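Local coordinates for DUF2442 domain-containing protein (Rhodospirillum rubrum ATCC 11170, PDB 3K8R) that is of unknown function, a small two-sheet protein of the DUF2442 family that forms a two-chain assembly, at residues 53-58 and 96-101; 65-70 and 79-84. All blocks are in the same frame, centred on the assembly; numbering follows the deposited sequence.

Contact 1. Residues 53-58 and 96-101; sequences PRLAQG and GIFGTK. With EDO (1,2-ethanediol), chain D.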
ATOM      1  N   PRO A  53       8.718   7.862  -3.650  1.00 33.31           N
ATOM      2  CA  PRO A  53       8.297   8.841  -4.650  1.00 33.65           C
ATOM      3  C   PRO A  53       9.258   9.084  -5.824  1.00 34.31           C
ATOM      4  O   PRO A  53       8.796   9.489  -6.895  1.00 35.45           O
ATOM      5  CB  PRO A  53       8.123  10.119  -3.830  1.00 33.45           C
ATOM      6  CG  PRO A  53       9.117   9.979  -2.744  1.00 34.65           C
ATOM      7  CD  PRO A  53       9.178   8.517  -2.412  1.00 34.05           C
ATOM      8  N   ARG A  54      10.560   8.843  -5.655  1.00 34.28           N
ATOM      9  CA  ARG A  54      11.508   9.052  -6.770  1.00 33.64           C
ATOM     10  C   ARG A  54      11.372   8.022  -7.885  1.00 32.27           C
ATOM     11  O   ARG A  54      12.043   8.144  -8.900  1.00 33.44           O
ATOM     12  CB  ARG A  54      12.956   9.159  -6.286  1.00 34.05           C
ATOM     13  CG  ARG A  54      13.177  10.407  -5.458  1.00 36.25           C
ATOM     14  CD  ARG A  54      14.619  10.637  -5.079  1.00 39.17           C
ATOM     15  NE  ARG A  54      14.751  11.899  -4.348  1.00 39.06           N
ATOM     16  CZ  ARG A  54      14.718  12.036  -3.026  1.00 39.31           C
ATOM     17  NH1 ARG A  54      14.576  10.984  -2.238  1.00 40.68           N
ATOM     18  NH2 ARG A  54      14.834  13.241  -2.484  1.00 41.43           N
ATOM     19  N   LEU A  55      10.521   7.013  -7.693  1.00 30.94           N
ATOM     20  CA  LEU A  55      10.197   6.053  -8.747  1.00 30.83           C
ATOM     21  C   LEU A  55       9.008   6.559  -9.577  1.00 30.51           C
ATOM     22  O   LEU A  55       8.683   5.971 -10.609  1.00 29.48           O
ATOM     23  CB  LEU A  55       9.845   4.676  -8.170  1.00 31.15           C
ATOM     24  CG  LEU A  55      10.934   3.857  -7.462  1.00 31.22           C
ATOM     25  CD1 LEU A  55      10.370   2.493  -7.063  1.00 28.60           C
ATOM     26  CD2 LEU A  55      12.170   3.688  -8.336  1.00 25.18           C
ATOM     27  N   ALA A  56       8.373   7.647  -9.121  1.00 30.39           N
ATOM     28  CA  ALA A  56       7.183   8.212  -9.767  1.00 29.54           C
ATOM     29  C   ALA A  56       7.543   9.267 -10.779  1.00 30.04           C
ATOM     30  O   ALA A  56       8.465  10.061 -10.577  1.00 30.17           O
ATOM     31  CB  ALA A  56       6.242   8.813  -8.734  1.00 29.05           C
ATOM     32  N   GLN A  57       6.778   9.287 -11.866  1.00 30.58           N
ATOM     33  CA  GLN A  57       6.997  10.230 -12.945  1.00 30.26           C
ATOM     34  C   GLN A  57       6.757  11.665 -12.507  1.00 30.54           C
ATOM     35  O   GLN A  57       5.647  12.041 -12.080  1.00 30.36           O
ATOM     36  CB  GLN A  57       6.087   9.913 -14.127  1.00 30.92           C
ATOM     37  CG  GLN A  57       6.285  10.876 -15.282  1.00 31.27           C
ATOM     38  CD  GLN A  57       5.453  10.534 -16.472  1.00 30.10           C
ATOM     39  OE1 GLN A  57       4.405   9.898 -16.360  1.00 29.21           O
ATOM     40  NE2 GLN A  57       5.907  10.967 -17.632  1.00 31.70           N
ATOM     41  N   GLY A  58       7.807  12.464 -12.645  1.00 30.57           N
ATOM     42  CA  GLY A  58       7.759  13.877 -12.299  1.00 30.54           C
ATOM     43  C   GLY A  58       8.450  14.207 -10.997  1.00 30.86           C
ATOM     44  O   GLY A  58       8.580  15.382 -10.680  1.00 31.95           O
ATOM     45  N   GLY A  96       0.732  -0.444  -8.928  1.00 28.96           N
ATOM     46  CA  GLY A  96       2.098  -0.599  -9.402  1.00 29.31           C
ATOM     47  C   GLY A  96       2.389   0.259 -10.625  1.00 29.65           C
ATOM     48  O   GLY A  96       3.407   0.077 -11.279  1.00 30.30           O
ATOM     49  N   ILE A  97       1.505   1.203 -10.931  1.00 29.92           N
ATOM     50  CA  ILE A  97       1.692   2.096 -12.066  1.00 30.69           C
ATOM     51  C   ILE A  97       2.306   3.415 -11.600  1.00 31.74           C
ATOM     52  O   ILE A  97       1.676   4.173 -10.852  1.00 32.06           O
ATOM     53  CB  ILE A  97       0.360   2.385 -12.780  1.00 31.00           C
ATOM     54  CG1 ILE A  97      -0.293   1.078 -13.242  1.00 29.00           C
ATOM     55  CG2 ILE A  97       0.586   3.336 -13.959  1.00 29.51           C
ATOM     56  CD1 ILE A  97      -1.625   1.289 -13.935  1.00 30.60           C
ATOM     57  N   PHE A  98       3.527   3.690 -12.053  1.00 32.36           N
ATOM     58  CA  PHE A  98       4.244   4.907 -11.666  1.00 32.87           C
ATOM     59  C   PHE A  98       4.312   5.993 -12.744  1.00 32.79           C
ATOM     60  O   PHE A  98       4.865   7.068 -12.513  1.00 32.34           O
ATOM     61  CB  PHE A  98       5.670   4.564 -11.236  1.00 33.62           C
ATOM     62  CG  PHE A  98       5.756   3.793  -9.951  1.00 36.26           C
ATOM     63  CD1 PHE A  98       5.483   4.418  -8.733  1.00 36.70           C
ATOM     64  CD2 PHE A  98       6.164   2.460  -9.950  1.00 37.62           C
ATOM     65  CE1 PHE A  98       5.578   3.723  -7.546  1.00 36.67           C
ATOM     66  CE2 PHE A  98       6.271   1.748  -8.758  1.00 39.21           C
ATOM     67  CZ  PHE A  98       5.977   2.379  -7.556  1.00 38.68           C
ATOM     68  N   GLY A  99       3.785   5.726 -13.927  1.00 33.77           N
ATOM     69  CA  GLY A  99       3.819   6.736 -14.970  1.00 33.89           C
ATOM     70  C   GLY A  99       3.254   6.236 -16.270  1.00 33.95           C
ATOM     71  O   GLY A  99       2.778   5.106 -16.339  1.00 34.71           O
ATOM     72  N   THR A 100       3.314   7.090 -17.292  1.00 33.64           N
ATOM     73  CA  THR A 100       2.839   6.753 -18.623  1.00 32.77           C
ATOM     74  C   THR A 100       3.746   5.670 -19.184  1.00 33.08           C
ATOM     75  O   THR A 100       4.919   5.600 -18.837  1.00 33.50           O
ATOM     76  CB  THR A 100       2.839   7.988 -19.559  1.00 32.75           C
ATOM     77  OG1 THR A 100       4.170   8.494 -19.711  1.00 30.70           O
ATOM     78  CG2 THR A 100       1.955   9.092 -19.003  1.00 31.35           C
ATOM     79  N   LYS A 101       3.200   4.799 -20.021  1.00 33.69           N
ATOM     80  CA  LYS A 101       4.009   3.758 -20.627  1.00 33.76           C
ATOM     81  C   LYS A 101       5.092   4.378 -21.502  1.00 34.60           C
ATOM     82  O   LYS A 101       6.183   3.826 -21.623  1.00 34.80           O
ATOM     83  CB  LYS A 101       3.147   2.775 -21.408  1.00 33.52           C
ATOM     84  CG  LYS A 101       2.280   1.945 -20.498  1.00 33.27           C
ATOM     85  CD  LYS A 101       1.761   0.702 -21.163  1.00 32.72           C
ATOM     86  CE  LYS A 101       1.088  -0.209 -20.149  1.00 32.41           C
ATOM     87  NZ  LYS A 101       0.609  -1.484 -20.765  1.00 33.18           N
TER
HETATM   88  C1  EDO D 125      -0.497   8.319 -12.459  1.00 63.16           C
HETATM   89  O1  EDO D 125       0.047   8.591 -11.160  1.00 56.84           O
HETATM   90  C2  EDO D 125      -0.388   6.829 -12.789  1.00 66.27           C
HETATM   91  O2  EDO D 125       0.061   6.072 -11.651  1.00 67.70           O

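Contact 2. Residues 65-70 and 79-84; sequences DQLCAV and LHWETL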
ATOM      1  N   ASP A  65      13.205  18.193   0.801  1.00 27.98           N
ATOM      2  CA  ASP A  65      12.407  19.398   1.045  1.00 26.71           C
ATOM      3  C   ASP A  65      11.214  19.479   0.101  1.00 27.21           C
ATOM      4  O   ASP A  65      10.078  19.633   0.542  1.00 27.94           O
ATOM      5  CB  ASP A  65      13.250  20.668   0.896  1.00 25.45           C
ATOM      6  CG  ASP A  65      14.048  21.008   2.144  1.00 25.29           C
ATOM      7  OD1 ASP A  65      14.033  20.240   3.128  1.00 23.54           O
ATOM      8  OD2 ASP A  65      14.684  22.083   2.148  1.00 25.69           O
ATOM      9  N   GLN A  66      11.467  19.357  -1.194  1.00 26.45           N
ATOM     10  CA  GLN A  66      10.385  19.431  -2.170  1.00 26.93           C
ATOM     11  C   GLN A  66       9.355  18.323  -2.026  1.00 27.45           C
ATOM     12  O   GLN A  66       8.183  18.539  -2.292  1.00 28.12           O
ATOM     13  CB  GLN A  66      10.945  19.425  -3.585  1.00 26.93           C
ATOM     14  CG  GLN A  66      11.738  20.670  -3.869  1.00 27.97           C
ATOM     15  CD  GLN A  66      12.271  20.724  -5.262  1.00 28.01           C
ATOM     16  OE1 GLN A  66      12.691  19.713  -5.826  1.00 29.84           O
ATOM     17  NE2 GLN A  66      12.277  21.920  -5.834  1.00 28.21           N
ATOM     18  N   LEU A  67       9.787  17.141  -1.606  1.00 28.14           N
ATOM     19  CA  LEU A  67       8.874  16.003  -1.473  1.00 28.46           C
ATOM     20  C   LEU A  67       7.855  16.189  -0.349  1.00 28.63           C
ATOM     21  O   LEU A  67       6.727  15.722  -0.460  1.00 28.81           O
ATOM     22  CB  LEU A  67       9.656  14.692  -1.322  1.00 28.23           C
ATOM     23  CG  LEU A  67      10.339  14.231  -2.616  1.00 25.51           C
ATOM     24  CD1 LEU A  67      11.306  13.111  -2.335  1.00 22.44           C
ATOM     25  CD2 LEU A  67       9.307  13.806  -3.660  1.00 19.65           C
ATOM     26  N   CYS A  68       8.239  16.902   0.703  1.00 28.75           N
ATOM     27  CA  CYS A  68       7.346  17.186   1.830  1.00 29.61           C
ATOM     28  C   CYS A  68       6.115  17.999   1.492  1.00 28.49           C
ATOM     29  O   CYS A  68       5.173  18.015   2.265  1.00 29.37           O
ATOM     30  CB  CYS A  68       8.100  17.957   2.892  1.00 30.47           C
ATOM     31  SG  CYS A  68       9.482  17.032   3.474  1.00 39.28           S
ATOM     32  N   ALA A  69       6.117  18.672   0.352  1.00 28.24           N
ATOM     33  CA  ALA A  69       4.979  19.494  -0.047  1.00 28.97           C
ATOM     34  C   ALA A  69       3.745  18.685  -0.452  1.00 28.91           C
ATOM     35  O   ALA A  69       2.729  19.278  -0.821  1.00 29.38           O
ATOM     36  CB  ALA A  69       5.384  20.447  -1.185  1.00 27.92           C
ATOM     37  N   VAL A  70       3.815  17.355  -0.374  1.00 28.51           N
ATOM     38  CA  VAL A  70       2.712  16.515  -0.810  1.00 27.84           C
ATOM     39  C   VAL A  70       1.411  16.938  -0.166  1.00 28.41           C
ATOM     40  O   VAL A  70       1.383  17.275   1.013  1.00 27.81           O
ATOM     41  CB  VAL A  70       2.952  15.036  -0.523  1.00 27.61           C
ATOM     42  CG1 VAL A  70       3.120  14.802   0.974  1.00 25.25           C
ATOM     43  CG2 VAL A  70       1.803  14.195  -1.103  1.00 25.16           C
ATOM     44  N   LEU A  79      -2.529  12.511  -5.201  1.00 31.12           N
ATOM     45  CA  LEU A  79      -1.470  13.156  -4.450  1.00 31.70           C
ATOM     46  C   LEU A  79      -0.944  14.282  -5.342  1.00 32.88           C
ATOM     47  O   LEU A  79      -0.653  14.064  -6.525  1.00 34.03           O
ATOM     48  CB  LEU A  79      -0.381  12.151  -4.097  1.00 32.40           C
ATOM     49  CG  LEU A  79      -0.884  11.000  -3.216  1.00 30.24           C
ATOM     50  CD1 LEU A  79       0.211   9.967  -2.973  1.00 24.42           C
ATOM     51  CD2 LEU A  79      -1.439  11.559  -1.904  1.00 26.97           C
ATOM     52  N   HIS A  80      -0.832  15.480  -4.769  1.00 32.47           N
ATOM     53  CA  HIS A  80      -0.471  16.681  -5.512  1.00 31.59           C
ATOM     54  C   HIS A  80       0.734  17.396  -4.911  1.00 31.55           C
ATOM     55  O   HIS A  80       0.904  17.433  -3.691  1.00 31.67           O
ATOM     56  CB  HIS A  80      -1.706  17.614  -5.524  1.00 32.50           C
ATOM     57  CG  HIS A  80      -1.481  18.968  -6.147  1.00 33.48           C
ATOM     58  ND1 HIS A  80      -1.462  19.176  -7.513  1.00 31.18           N
ATOM     59  CD2 HIS A  80      -1.334  20.193  -5.582  1.00 32.17           C
ATOM     60  CE1 HIS A  80      -1.270  20.460  -7.761  1.00 30.50           C
ATOM     61  NE2 HIS A  80      -1.190  21.099  -6.607  1.00 32.35           N
ATOM     62  N   TRP A  81       1.579  17.927  -5.798  1.00 31.49           N
ATOM     63  CA  TRP A  81       2.716  18.786  -5.446  1.00 30.72           C
ATOM     64  C   TRP A  81       2.532  20.066  -6.266  1.00 29.82           C
ATOM     65  O   TRP A  81       2.694  20.060  -7.486  1.00 29.36           O
ATOM     66  CB  TRP A  81       4.059  18.125  -5.756  1.00 31.60           C
ATOM     67  CG  TRP A  81       4.451  17.003  -4.810  1.00 31.32           C
ATOM     68  CD1 TRP A  81       5.336  17.074  -3.761  1.00 28.46           C
ATOM     69  CD2 TRP A  81       3.979  15.657  -4.841  1.00 31.77           C
ATOM     70  NE1 TRP A  81       5.443  15.853  -3.149  1.00 28.49           N
ATOM     71  CE2 TRP A  81       4.618  14.964  -3.791  1.00 32.70           C
ATOM     72  CE3 TRP A  81       3.074  14.965  -5.652  1.00 32.26           C
ATOM     73  CZ2 TRP A  81       4.379  13.615  -3.537  1.00 32.65           C
ATOM     74  CZ3 TRP A  81       2.842  13.624  -5.403  1.00 32.46           C
ATOM     75  CH2 TRP A  81       3.491  12.962  -4.358  1.00 33.57           C
ATOM     76  N   GLU A  82       2.168  21.149  -5.580  1.00 29.13           N
ATOM     77  CA  GLU A  82       1.847  22.431  -6.200  1.00 27.49           C
ATOM     78  C   GLU A  82       2.996  23.017  -7.017  1.00 26.42           C
ATOM     79  O   GLU A  82       2.922  23.061  -8.246  1.00 25.11           O
ATOM     80  CB  GLU A  82       1.418  23.425  -5.111  1.00 28.37           C
ATOM     81  CG  GLU A  82       0.796  24.717  -5.630  1.00 29.86           C
ATOM     82  CD  GLU A  82      -0.612  24.497  -6.117  1.00 33.97           C
ATOM     83  OE1 GLU A  82      -1.407  23.904  -5.347  1.00 38.28           O
ATOM     84  OE2 GLU A  82      -0.925  24.918  -7.253  1.00 32.66           O
ATOM     85  N   THR A  83       4.056  23.445  -6.331  1.00 25.95           N
ATOM     86  CA  THR A  83       5.197  24.082  -6.980  1.00 25.32           C
ATOM     87  C   THR A  83       5.782  23.212  -8.091  1.00 26.31           C
ATOM     88  O   THR A  83       6.038  23.704  -9.181  1.00 26.88           O
ATOM     89  CB  THR A  83       6.307  24.455  -5.971  1.00 25.19           C
ATOM     90  OG1 THR A  83       5.771  25.312  -4.959  1.00 22.43           O
ATOM     91  CG2 THR A  83       7.458  25.174  -6.671  1.00 23.59           C
ATOM     92  N   LEU A  84       5.973  21.924  -7.829  1.00 26.71           N
ATOM     93  CA  LEU A  84       6.541  21.035  -8.840  1.00 26.57           C
ATOM     94  C   LEU A  84       5.559  20.717  -9.952  1.00 27.58           C
ATOM     95  O   LEU A  84       5.956  20.209 -11.009  1.00 28.35           O
ATOM     96  CB  LEU A  84       7.010  19.726  -8.218  1.00 26.37           C
ATOM     97  CG  LEU A  84       8.229  19.757  -7.304  1.00 26.97           C
ATOM     98  CD1 LEU A  84       8.501  18.334  -6.829  1.00 28.17           C
ATOM     99  CD2 LEU A  84       9.451  20.335  -7.997  1.00 22.56           C
TER

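Contact 1. Residues 53-58 and 96-101
Gln57 and Phe98 join two loops through their backbones: the N-H of Gln57 bonds to the carbonyl O of Phe98, 3.0 Å from Gln57 N to Phe98 O. The side chain of Gln57 adds a second bond. With CG anti to the backbone N (chi1 -180°) and the chain extended beyond it, the amide end comes up to Thr100, whose N lies 3.2 Å from Gln57 OE1 and above the plane of that amide. A glutamine suits the place because its carbonyl can accept a backbone N-H; an alanine here would probably leave Thr100 N without this acceptor and the second loop held less firmly. On the way the chain runs past Gly99, and glycine suits that place because Gln57 CB lies 4.0 Å from Gly99 CA. Phe98 supplies the apolar part, one ring face carrying Leu55 CB 4.3 Å above its centre. Thr100 OG1 caps Trp103 N at the start of helix 101-105. The loop after strand 48-51 is thereby tied to the link between helices 90-94 and 101-105, with Phe98 touching Met104 of the latter and Cys47 of the second subunit.

Contact 2. Residues 65-70 and 79-84
One face of the Trp81 indole is covered by Val70, whose CB stands 3.3 Å above the ring plane, offset toward the rim, while the carbonyl O atoms of Leu67 and Gln66 lie at the indole edge. The arrangement packs helix 64-67 and the type I turn from Leu67 to Val70 against strand 78-81, the middle strand of an antiparallel three-stranded sheet. Val70 and Trp81 run side by side, and Val70 CA makes a CH-pi contact 3.9 Å from the centroid of the five-membered ring. Val70 CG2, anti to the backbone N, extends this cover to the six-membered ring, reaching Trp81 CZ2 at 3.6 Å. Valine suits the site as a short apolar side chain whose CB and CG2 both lie against the indole. Tryptophan suits its own place by pairing that surface with an N-H at the edge. Farther out, Gln66 and Leu84 cross at about a right angle, the flat amide of Gln66 meeting Leu84 CD2. Leu59 touches both Trp81 and Leu84, and Val70 and Leu79 both pack on Ala30 of strand 27-33. Trp81 NE1 donates to Leu67 O at 3.0 Å, with the acceptor 13° out of the indole plane.

The centres of contact 1 and contact 2 are about 15 Å apart, and both belong to the DUF2442 domain. Along the chain the order is 53-58, 65-70, 79-84, 96-101, so both segments of contact 2 fall between those of contact 1. The two meet at helix 64-67, where Leu67 CD1 is 3.8 Å from Pro53 CG and also packs on the side chain of Arg54; the guanidinium of Arg54 goes on to a salt bridge with Asp64. The inner contact fixes that helix to the sheet of strands 71-73, 78-81 and 86-89, whereas the outer one brings the C-terminal region back to the loop leaving the other sheet, beside the second subunit.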